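Local coordinates for protein LEOA (PDB 4AUR) that is a dynamin-like protein of enterotoxigenic Escherichia coli that probably binds and hydrolyses GTP through a P-loop GTPase domain joined to a long helical domain, at residues A[301-304]-A[305-309]; A[413-416]-A[417-420]; A[552-555]-A[556-560]. All coordinates share one frame; numbering follows the deposited sequence.

Contact 1. Residues A[301-304]-A[305-309]; sequences EKND and EDMHR
Glu301 and Lys302 lie one turn before Glu305 and Asp306 in one uninterrupted alpha-helix, the amide N of Glu305 lying 2.9 Å from Glu301 O and that of Asp306 the same distance from Lys302 O. A third i to i+4 bond, from Met307 N to Asn303 O, is weak.

On this framework the i, i+4 side chains form a salt bridge along one side of the helix. Lys302 sends CG away from its backbone N (chi1 161°), runs on extended and bends only at its last torsion, which swings NZ to within 3.0 Å of Asp306 OD2. The ammonium meets that oxygen on its syn side, slightly out of the carboxylate plane. Opposite charges thus hold the two together, and NZ is gripped further by Ser402 OG and Gln399 O, so three acceptors fix the end of the lysine. On the adjoining side of the helix, the selenomethionine Met307 folds back through bends at chi2 and chi3 and lays its terminal CE against the amide of Asn303. Glu301 and Glu305 instead bring like groups together: their carboxylate planes are only 15° apart, with OE1 of Glu301 4.2 Å from OE1 of Glu305, an approach that may raise the proton affinity of one of them.

The segment belongs to the long helix 275-343 of the dynamin-like helical domain. Lys302, Asp306 and Arg309 face helix 368-408, where Arg309 salt-bridges Asp395, and Asn303 OD1 is hydrogen-bonded to Ser546 OG just before helix 547-567.

Contact 2. Residues A[413-416]-A[417-420]; sequences GAFR and SLGG
Phe415 and Arg416 are tied to Leu418 and Gly419 by two consecutive backbone hydrogen bonds of the i to i+3 kind. Leu418 N donates to Phe415 O over 3.2 Å, and Gly419 N to Arg416 O over 3.3 Å. In each case the donor stands above the carbonyl plane, 68° out of it for the first and 58° for the second, the steep approach that comes with a tightly wound backbone. Just upstream, Arg416 N bonds Gly413 O to close a type I beta turn.

These bonds form a short 3-10 turn in the connection from helix 368-408 to helix 430-447, within the dynamin-like helical domain. Gly419 follows with a positive phi (90°), in a conformation where a CB would collide with the carbonyl oxygen of Leu418, so the position suits glycine.

Apolar contact across the turn is carried by one pair. The CD2 methyl of Leu418 approaches CD1 of Phe415 at 3.9 Å and lies obliquely to the ring, also brushing Phe415 CB. The ring itself leans away from the turn, with chi1 at -54° placing CG beside the backbone N, and packs against Leu410, Pro430, Leu433 and Leu296. Leu418 turns to Met31, and Ser417 lies on Leu288 and His292 of helix 275-343.

The polar groups are engaged by partners outside the turn. Ser417 O accepts from Arg285 NE, which anchors the turn to helix 275-343. The exposed side chain of Arg416 runs away from Ser417 and Leu418, and its NH2 pairs with a bound sulfate ion, probably taken from the crystallisation liquor.

Contact 3. Residues A[552-555]-A[556-560]; sequences NRQK and LSLIQ
Ser557 tucks its hydroxyl back over the preceding turn of its helix, OG donating to Gln554 O across 2.7 Å. With chi1 at 65°, OG sits between the backbone N and the carbonyl carbon, a rotamer that allows a helical serine to reach a carbonyl of the turn before it. Gln554 O therefore takes two good donors, since Leu558 N also points at it nearly head-on from 3.1 Å; the hydroxyl comes in from another direction, making an angle of 126° at the oxygen.

The guanidinium of Arg553 comes alongside the same serine. Its chain bends at chi2 and chi3 and turns forward along the helix toward Ser557, leaving NH1 3.8 Å from Ser557 CB and the flat group oblique to the OG. At its edge, and in its plane, NH2 gives a weak hydrogen bond to Gln554 OE1, which may help to set the rotation of the guanidinium.

The backbone bonds of the helix continue on the apolar side. Leu556 N donates to Asn552 O over 3.0 Å in a nearly linear bond (173° at the hydrogen), and Ile559 N reaches Lys555 O over the same distance. The side chains of Leu556 and Ile559 lie beside the carbonyls that accept their own amides, one turn earlier in the helix.

Helix 547-567 is here packed against several neighbours. Leu556 is buried against Leu293 of helix 275-343 and against the loop residue Met31, Arg553 covers Val300 of the same long helix, Ile559 rests on Met27 and Glu30 of helix 3-30, and Asn552 packs on Ala421 and Ile428 of the loop before helix 430-447.

In the fold
From the N terminus the chain reaches contact 1 first, on helix 275-343, then contact 2, in the loop between helices 368-408 and 430-447, and finally contact 3, on helix 547-567. Each is local, so none closes a long loop; they follow in series, neither nesting nor crossing. In space contacts 2 and 3 touch: Leu418 CG meets Leu556 CD1 at 3.7 Å, tying the loop to the C-terminal helix, with Met31 against both leucines. Contact 1 stands apart, its centre about 19 Å from that of contact 3 and about 23 Å from that of contact 2. Helix 275-343 joins all three, carrying contact 1 and packing beside the other two.

Contact 1. Residues A[301-304]-A[305-309]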
ATOM      1  N   GLU A 301      10.017  -5.613   0.309  1.00 29.88           N
ATOM      2  CA  GLU A 301      11.155  -4.724   0.469  1.00 32.65           C
ATOM      3  C   GLU A 301      11.890  -5.094   1.766  1.00 31.54           C
ATOM      4  O   GLU A 301      13.044  -5.481   1.730  1.00 30.12           O
ATOM      5  CB  GLU A 301      10.703  -3.261   0.428  1.00 36.27           C
ATOM      6  CG  GLU A 301      11.503  -2.268   1.270  1.00 40.88           C
ATOM      7  CD  GLU A 301      10.579  -1.336   2.069  1.00 45.90           C
ATOM      8  OE1 GLU A 301      10.020  -1.775   3.128  1.00 44.12           O
ATOM      9  OE2 GLU A 301      10.397  -0.178   1.617  1.00 45.04           O
ATOM     10  N   LYS A 302      11.200  -5.011   2.896  1.00 30.76           N
ATOM     11  CA  LYS A 302      11.760  -5.424   4.175  1.00 29.65           C
ATOM     12  C   LYS A 302      12.467  -6.768   4.133  1.00 29.79           C
ATOM     13  O   LYS A 302      13.509  -6.918   4.710  1.00 28.39           O
ATOM     14  CB  LYS A 302      10.654  -5.496   5.216  1.00 31.74           C
ATOM     15  CG  LYS A 302      11.004  -6.323   6.439  1.00 35.06           C
ATOM     16  CD  LYS A 302      10.190  -5.939   7.668  1.00 37.00           C
ATOM     17  CE  LYS A 302      10.368  -6.956   8.810  1.00 38.97           C
ATOM     18  NZ  LYS A 302      11.776  -7.361   9.145  1.00 36.73           N
ATOM     19  N   ASN A 303      11.872  -7.762   3.489  1.00 32.21           N
ATOM     20  CA  ASN A 303      12.459  -9.093   3.440  1.00 32.53           C
ATOM     21  C   ASN A 303      13.699  -9.121   2.620  1.00 33.60           C
ATOM     22  O   ASN A 303      14.593  -9.861   2.925  1.00 36.02           O
ATOM     23  CB  ASN A 303      11.490 -10.135   2.871  1.00 32.14           C
ATOM     24  CG  ASN A 303      11.990 -11.572   3.058  1.00 31.48           C
ATOM     25  OD1 ASN A 303      12.265 -12.280   2.094  1.00 29.47           O
ATOM     26  ND2 ASN A 303      12.103 -12.006   4.314  1.00 33.28           N
ATOM     27  N   ASP A 304      13.738  -8.324   1.565  1.00 38.72           N
ATOM     28  CA  ASP A 304      14.883  -8.265   0.683  1.00 42.22           C
ATOM     29  C   ASP A 304      16.021  -7.544   1.407  1.00 41.68           C
ATOM     30  O   ASP A 304      17.176  -7.897   1.255  1.00 42.66           O
ATOM     31  CB  ASP A 304      14.491  -7.536  -0.607  1.00 49.44           C
ATOM     32  CG  ASP A 304      15.463  -7.788  -1.766  1.00 58.03           C
ATOM     33  OD1 ASP A 304      16.389  -8.614  -1.619  1.00 62.64           O
ATOM     34  OD2 ASP A 304      15.290  -7.157  -2.841  1.00 61.94           O
ATOM     35  N   GLU A 305      15.681  -6.560   2.228  1.00 39.88           N
ATOM     36  CA  GLU A 305      16.671  -5.759   2.918  1.00 39.40           C
ATOM     37  C   GLU A 305      17.263  -6.524   4.100  1.00 39.15           C
ATOM     38  O   GLU A 305      18.470  -6.446   4.348  1.00 39.95           O
ATOM     39  CB  GLU A 305      16.053  -4.428   3.352  1.00 42.64           C
ATOM     40  CG  GLU A 305      15.715  -3.529   2.161  1.00 48.28           C
ATOM     41  CD  GLU A 305      14.769  -2.361   2.483  1.00 55.58           C
ATOM     42  OE1 GLU A 305      14.201  -2.322   3.608  1.00 54.39           O
ATOM     43  OE2 GLU A 305      14.584  -1.478   1.592  1.00 57.19           O
ATOM     44  N   ASP A 306      16.419  -7.256   4.825  1.00 35.51           N
ATOM     45  CA  ASP A 306      16.872  -8.206   5.841  1.00 32.92           C
ATOM     46  C   ASP A 306      17.914  -9.164   5.284  1.00 33.99           C
ATOM     47  O   ASP A 306      18.906  -9.433   5.937  1.00 33.46           O
ATOM     48  CB  ASP A 306      15.725  -9.068   6.361  1.00 31.75           C
ATOM     49  CG  ASP A 306      14.855  -8.376   7.404  1.00 32.45           C
ATOM     50  OD1 ASP A 306      15.112  -7.215   7.787  1.00 34.34           O
ATOM     51  OD2 ASP A 306      13.888  -9.025   7.863  1.00 32.76           O
HETATM   52  N   MSE A 307      17.696  -9.714   4.094  1.00 35.33           N
HETATM   53  CA  MSE A 307      18.634 -10.730   3.576  1.00 35.59           C
HETATM   54  C   MSE A 307      20.015 -10.136   3.498  1.00 34.98           C
HETATM   55  O   MSE A 307      20.978 -10.776   3.886  1.00 34.94           O
HETATM   56  CB  MSE A 307      18.278 -11.305   2.202  1.00 35.34           C
HETATM   57  CG  MSE A 307      16.886 -11.921   2.121  1.00 35.24           C
HETATM   58 SE   MSE A 307      16.763 -13.559   3.204  0.84 36.33          SE
HETATM   59  CE  MSE A 307      15.242 -13.009   4.331  1.00 37.42           C
ATOM     60  N   HIS A 308      20.121  -8.906   2.996  1.00 36.74           N
ATOM     61  CA  HIS A 308      21.405  -8.235   2.896  1.00 38.14           C
ATOM     62  C   HIS A 308      21.920  -7.897   4.284  1.00 32.59           C
ATOM     63  O   HIS A 308      23.068  -8.149   4.592  1.00 31.75           O
ATOM     64  CB  HIS A 308      21.325  -7.011   1.962  1.00 45.32           C
ATOM     65  CG  HIS A 308      21.066  -7.388   0.528  1.00 55.07           C
ATOM     66  ND1 HIS A 308      21.982  -8.088  -0.237  1.00 58.22           N
ATOM     67  CD2 HIS A 308      19.975  -7.220  -0.260  1.00 57.64           C
ATOM     68  CE1 HIS A 308      21.473  -8.312  -1.436  1.00 59.23           C
ATOM     69  NE2 HIS A 308      20.256  -7.801  -1.474  1.00 58.56           N
ATOM     70  N   ARG A 309      21.044  -7.387   5.133  1.00 29.94           N
ATOM     71  CA  ARG A 309      21.338  -7.224   6.541  1.00 28.42           C
ATOM     72  C   ARG A 309      21.882  -8.495   7.200  1.00 28.33           C
ATOM     73  O   ARG A 309      22.766  -8.421   8.029  1.00 30.89           O
ATOM     74  CB  ARG A 309      20.094  -6.754   7.268  1.00 29.25           C
ATOM     75  CG  ARG A 309      20.223  -6.671   8.773  1.00 32.22           C
ATOM     76  CD  ARG A 309      19.020  -5.963   9.359  1.00 34.11           C
ATOM     77  NE  ARG A 309      19.120  -5.834  10.812  1.00 37.59           N
ATOM     78  CZ  ARG A 309      18.489  -4.904  11.540  1.00 40.28           C
ATOM     79  NH1 ARG A 309      17.696  -3.996  10.958  1.00 39.27           N
ATOM     80  NH2 ARG A 309      18.642  -4.882  12.869  1.00 40.02           N
TER

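Contact 2. Residues A[413-416]-A[417-420]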
ATOM      1  N   GLY A 413      -6.684 -12.964   3.937  1.00 29.55           N
ATOM      2  CA  GLY A 413      -7.153 -12.674   2.597  1.00 29.49           C
ATOM      3  C   GLY A 413      -6.646 -11.375   2.007  1.00 29.85           C
ATOM      4  O   GLY A 413      -7.210 -10.845   1.044  1.00 31.11           O
ATOM      5  N   ALA A 414      -5.560 -10.859   2.557  1.00 31.64           N
ATOM      6  CA  ALA A 414      -5.103  -9.532   2.171  1.00 31.30           C
ATOM      7  C   ALA A 414      -4.669  -9.453   0.708  1.00 28.85           C
ATOM      8  O   ALA A 414      -4.821  -8.405   0.088  1.00 30.28           O
ATOM      9  CB  ALA A 414      -3.996  -9.074   3.098  1.00 32.36           C
ATOM     10  N   PHE A 415      -4.173 -10.552   0.152  1.00 26.12           N
ATOM     11  CA  PHE A 415      -3.715 -10.560  -1.241  1.00 25.46           C
ATOM     12  C   PHE A 415      -4.682 -11.178  -2.248  1.00 25.93           C
ATOM     13  O   PHE A 415      -4.299 -11.440  -3.379  1.00 25.69           O
ATOM     14  CB  PHE A 415      -2.413 -11.335  -1.373  1.00 24.38           C
ATOM     15  CG  PHE A 415      -1.321 -10.870  -0.470  1.00 24.65           C
ATOM     16  CD1 PHE A 415      -1.225  -9.530  -0.070  1.00 24.43           C
ATOM     17  CD2 PHE A 415      -0.369 -11.767  -0.022  1.00 22.90           C
ATOM     18  CE1 PHE A 415      -0.200  -9.118   0.767  1.00 23.19           C
ATOM     19  CE2 PHE A 415       0.658 -11.349   0.792  1.00 23.27           C
ATOM     20  CZ  PHE A 415       0.749 -10.027   1.181  1.00 22.82           C
ATOM     21  N   ARG A 416      -5.918 -11.452  -1.872  1.00 26.53           N
ATOM     22  CA  ARG A 416      -6.818 -12.018  -2.866  1.00 28.43           C
ATOM     23  C   ARG A 416      -7.203 -11.011  -3.944  1.00 26.43           C
ATOM     24  O   ARG A 416      -7.479 -11.410  -5.066  1.00 26.06           O
ATOM     25  CB  ARG A 416      -8.058 -12.629  -2.224  1.00 30.99           C
ATOM     26  CG  ARG A 416      -7.734 -13.858  -1.386  1.00 31.06           C
ATOM     27  CD  ARG A 416      -8.979 -14.473  -0.788  1.00 32.32           C
ATOM     28  NE  ARG A 416      -8.865 -15.909  -0.909  1.00 34.56           N
ATOM     29  CZ  ARG A 416      -9.339 -16.645  -1.914  1.00 35.68           C
ATOM     30  NH1 ARG A 416     -10.056 -16.146  -2.926  1.00 34.17           N
ATOM     31  NH2 ARG A 416      -9.094 -17.938  -1.890  1.00 39.10           N
ATOM     32  N   SER A 417      -7.166  -9.719  -3.617  1.00 25.04           N
ATOM     33  CA  SER A 417      -7.467  -8.676  -4.603  1.00 24.29           C
ATOM     34  C   SER A 417      -6.404  -8.551  -5.646  1.00 22.93           C
ATOM     35  O   SER A 417      -6.633  -7.899  -6.637  1.00 23.21           O
ATOM     36  CB  SER A 417      -7.614  -7.322  -3.949  1.00 23.25           C
ATOM     37  OG  SER A 417      -6.736  -7.269  -2.874  1.00 26.25           O
ATOM     38  N   LEU A 418      -5.244  -9.152  -5.408  1.00 21.51           N
ATOM     39  CA  LEU A 418      -4.138  -9.092  -6.341  1.00 20.06           C
ATOM     40  C   LEU A 418      -4.247 -10.137  -7.424  1.00 19.65           C
ATOM     41  O   LEU A 418      -3.358 -10.280  -8.219  1.00 20.70           O
ATOM     42  CB  LEU A 418      -2.817  -9.234  -5.591  1.00 19.39           C
ATOM     43  CG  LEU A 418      -2.082  -7.978  -5.125  1.00 19.16           C
ATOM     44  CD1 LEU A 418      -2.891  -6.704  -5.211  1.00 20.15           C
ATOM     45  CD2 LEU A 418      -1.551  -8.126  -3.726  1.00 18.13           C
ATOM     46  N   GLY A 419      -5.317 -10.905  -7.441  1.00 20.87           N
ATOM     47  CA  GLY A 419      -5.569 -11.823  -8.548  1.00 21.08           C
ATOM     48  C   GLY A 419      -5.041 -13.248  -8.531  1.00 21.82           C
ATOM     49  O   GLY A 419      -5.092 -13.936  -7.524  1.00 21.47           O
ATOM     50  N   GLY A 420      -4.550 -13.698  -9.682  1.00 23.20           N
ATOM     51  CA  GLY A 420      -4.433 -15.134  -9.971  1.00 22.44           C
ATOM     52  C   GLY A 420      -3.494 -15.952  -9.091  1.00 22.38           C
ATOM     53  O   GLY A 420      -3.808 -17.091  -8.685  1.00 21.05           O
TER

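Contact 3. Residues A[552-555]-A[556-560]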
ATOM      1  N   ASN A 552       6.348 -11.942  -8.657  1.00 28.60           N
ATOM      2  CA  ASN A 552       4.969 -11.477  -8.677  1.00 27.02           C
ATOM      3  C   ASN A 552       4.859 -10.017  -8.370  1.00 24.25           C
ATOM      4  O   ASN A 552       4.078  -9.295  -8.980  1.00 22.20           O
ATOM      5  CB  ASN A 552       4.107 -12.268  -7.681  1.00 28.99           C
ATOM      6  CG  ASN A 552       3.489 -13.498  -8.304  1.00 30.09           C
ATOM      7  OD1 ASN A 552       2.537 -13.401  -9.069  1.00 36.45           O
ATOM      8  ND2 ASN A 552       4.046 -14.658  -8.004  1.00 31.99           N
ATOM      9  N   ARG A 553       5.635  -9.573  -7.406  1.00 22.97           N
ATOM     10  CA  ARG A 553       5.551  -8.200  -6.990  1.00 22.37           C
ATOM     11  C   ARG A 553       5.965  -7.294  -8.137  1.00 22.68           C
ATOM     12  O   ARG A 553       5.431  -6.205  -8.293  1.00 23.59           O
ATOM     13  CB  ARG A 553       6.432  -7.984  -5.803  1.00 22.20           C
ATOM     14  CG  ARG A 553       6.271  -6.650  -5.148  1.00 22.43           C
ATOM     15  CD  ARG A 553       7.638  -6.122  -4.776  1.00 22.97           C
ATOM     16  NE  ARG A 553       8.317  -5.572  -5.944  1.00 22.90           N
ATOM     17  CZ  ARG A 553       8.072  -4.363  -6.433  1.00 22.29           C
ATOM     18  NH1 ARG A 553       7.165  -3.599  -5.869  1.00 22.72           N
ATOM     19  NH2 ARG A 553       8.714  -3.916  -7.485  1.00 21.64           N
ATOM     20  N   GLN A 554       6.914  -7.740  -8.946  1.00 23.34           N
ATOM     21  CA  GLN A 554       7.361  -6.933 -10.053  1.00 24.10           C
ATOM     22  C   GLN A 554       6.266  -6.765 -11.064  1.00 25.31           C
ATOM     23  O   GLN A 554       5.961  -5.631 -11.409  1.00 26.40           O
ATOM     24  CB  GLN A 554       8.573  -7.523 -10.735  1.00 24.52           C
ATOM     25  CG  GLN A 554       9.874  -7.077 -10.125  1.00 25.78           C
ATOM     26  CD  GLN A 554      10.218  -5.625 -10.349  1.00 25.58           C
ATOM     27  OE1 GLN A 554      10.997  -5.065  -9.598  1.00 26.97           O
ATOM     28  NE2 GLN A 554       9.675  -5.021 -11.393  1.00 25.81           N
ATOM     29  N   LYS A 555       5.688  -7.881 -11.536  1.00 27.12           N
ATOM     30  CA  LYS A 555       4.617  -7.840 -12.532  1.00 27.87           C
ATOM     31  C   LYS A 555       3.559  -6.907 -11.993  1.00 24.36           C
ATOM     32  O   LYS A 555       3.224  -5.952 -12.638  1.00 23.99           O
ATOM     33  CB  LYS A 555       4.054  -9.233 -12.896  1.00 32.10           C
ATOM     34  CG  LYS A 555       2.822  -9.715 -12.088  1.00 39.64           C
ATOM     35  CD  LYS A 555       2.104 -10.959 -12.692  1.00 47.55           C
ATOM     36  CE  LYS A 555       0.926 -11.472 -11.839  1.00 48.69           C
ATOM     37  NZ  LYS A 555      -0.094 -12.238 -12.638  1.00 49.52           N
ATOM     38  N   LEU A 556       3.097  -7.132 -10.775  1.00 22.52           N
ATOM     39  CA  LEU A 556       2.050  -6.301 -10.202  1.00 20.38           C
ATOM     40  C   LEU A 556       2.395  -4.815 -10.137  1.00 19.62           C
ATOM     41  O   LEU A 556       1.509  -3.986 -10.254  1.00 20.05           O
ATOM     42  CB  LEU A 556       1.675  -6.793  -8.803  1.00 19.92           C
ATOM     43  CG  LEU A 556       1.011  -8.158  -8.701  1.00 19.88           C
ATOM     44  CD1 LEU A 556       0.843  -8.529  -7.247  1.00 20.21           C
ATOM     45  CD2 LEU A 556      -0.335  -8.192  -9.368  1.00 19.99           C
ATOM     46  N   SER A 557       3.654  -4.460  -9.923  1.00 18.57           N
ATOM     47  CA  SER A 557       3.978  -3.062  -9.752  1.00 18.94           C
ATOM     48  C   SER A 557       3.931  -2.342 -11.099  1.00 18.76           C
ATOM     49  O   SER A 557       3.388  -1.250 -11.206  1.00 20.56           O
ATOM     50  CB  SER A 557       5.339  -2.885  -9.094  1.00 19.24           C
ATOM     51  OG  SER A 557       6.341  -3.375  -9.964  1.00 20.32           O
ATOM     52  N   LEU A 558       4.504  -2.969 -12.109  1.00 17.44           N
ATOM     53  CA  LEU A 558       4.442  -2.510 -13.449  1.00 17.09           C
ATOM     54  C   LEU A 558       3.000  -2.328 -13.848  1.00 17.80           C
ATOM     55  O   LEU A 558       2.644  -1.341 -14.506  1.00 18.63           O
ATOM     56  CB  LEU A 558       5.090  -3.545 -14.361  1.00 17.47           C
ATOM     57  CG  LEU A 558       6.551  -3.930 -14.125  1.00 17.49           C
ATOM     58  CD1 LEU A 558       6.958  -5.067 -15.025  1.00 18.11           C
ATOM     59  CD2 LEU A 558       7.482  -2.774 -14.372  1.00 17.84           C
ATOM     60  N   ILE A 559       2.176  -3.292 -13.458  1.00 17.41           N
ATOM     61  CA  ILE A 559       0.753  -3.223 -13.684  1.00 18.44           C
ATOM     62  C   ILE A 559       0.052  -2.069 -12.954  1.00 19.29           C
ATOM     63  O   ILE A 559      -0.747  -1.359 -13.565  1.00 19.96           O
ATOM     64  CB  ILE A 559       0.050  -4.552 -13.361  1.00 18.45           C
ATOM     65  CG1 ILE A 559       0.531  -5.644 -14.323  1.00 18.08           C
ATOM     66  CG2 ILE A 559      -1.444  -4.383 -13.563  1.00 18.39           C
ATOM     67  CD1 ILE A 559      -0.062  -6.987 -14.040  1.00 17.94           C
ATOM     68  N   GLN A 560       0.350  -1.864 -11.672  1.00 19.55           N
ATOM     69  CA  GLN A 560      -0.309  -0.812 -10.908  1.00 19.74           C
ATOM     70  C   GLN A 560       0.128   0.608 -11.335  1.00 21.71           C
ATOM     71  O   GLN A 560      -0.573   1.607 -11.114  1.00 22.34           O
ATOM     72  CB  GLN A 560      -0.043  -1.033  -9.438  1.00 19.76           C
ATOM     73  CG  GLN A 560      -0.704  -0.032  -8.512  1.00 19.72           C
ATOM     74  CD  GLN A 560       0.128   1.201  -8.287  1.00 19.74           C
ATOM     75  OE1 GLN A 560       1.332   1.193  -8.496  1.00 21.44           O
ATOM     76  NE2 GLN A 560      -0.503   2.260  -7.852  1.00 19.35           N
TER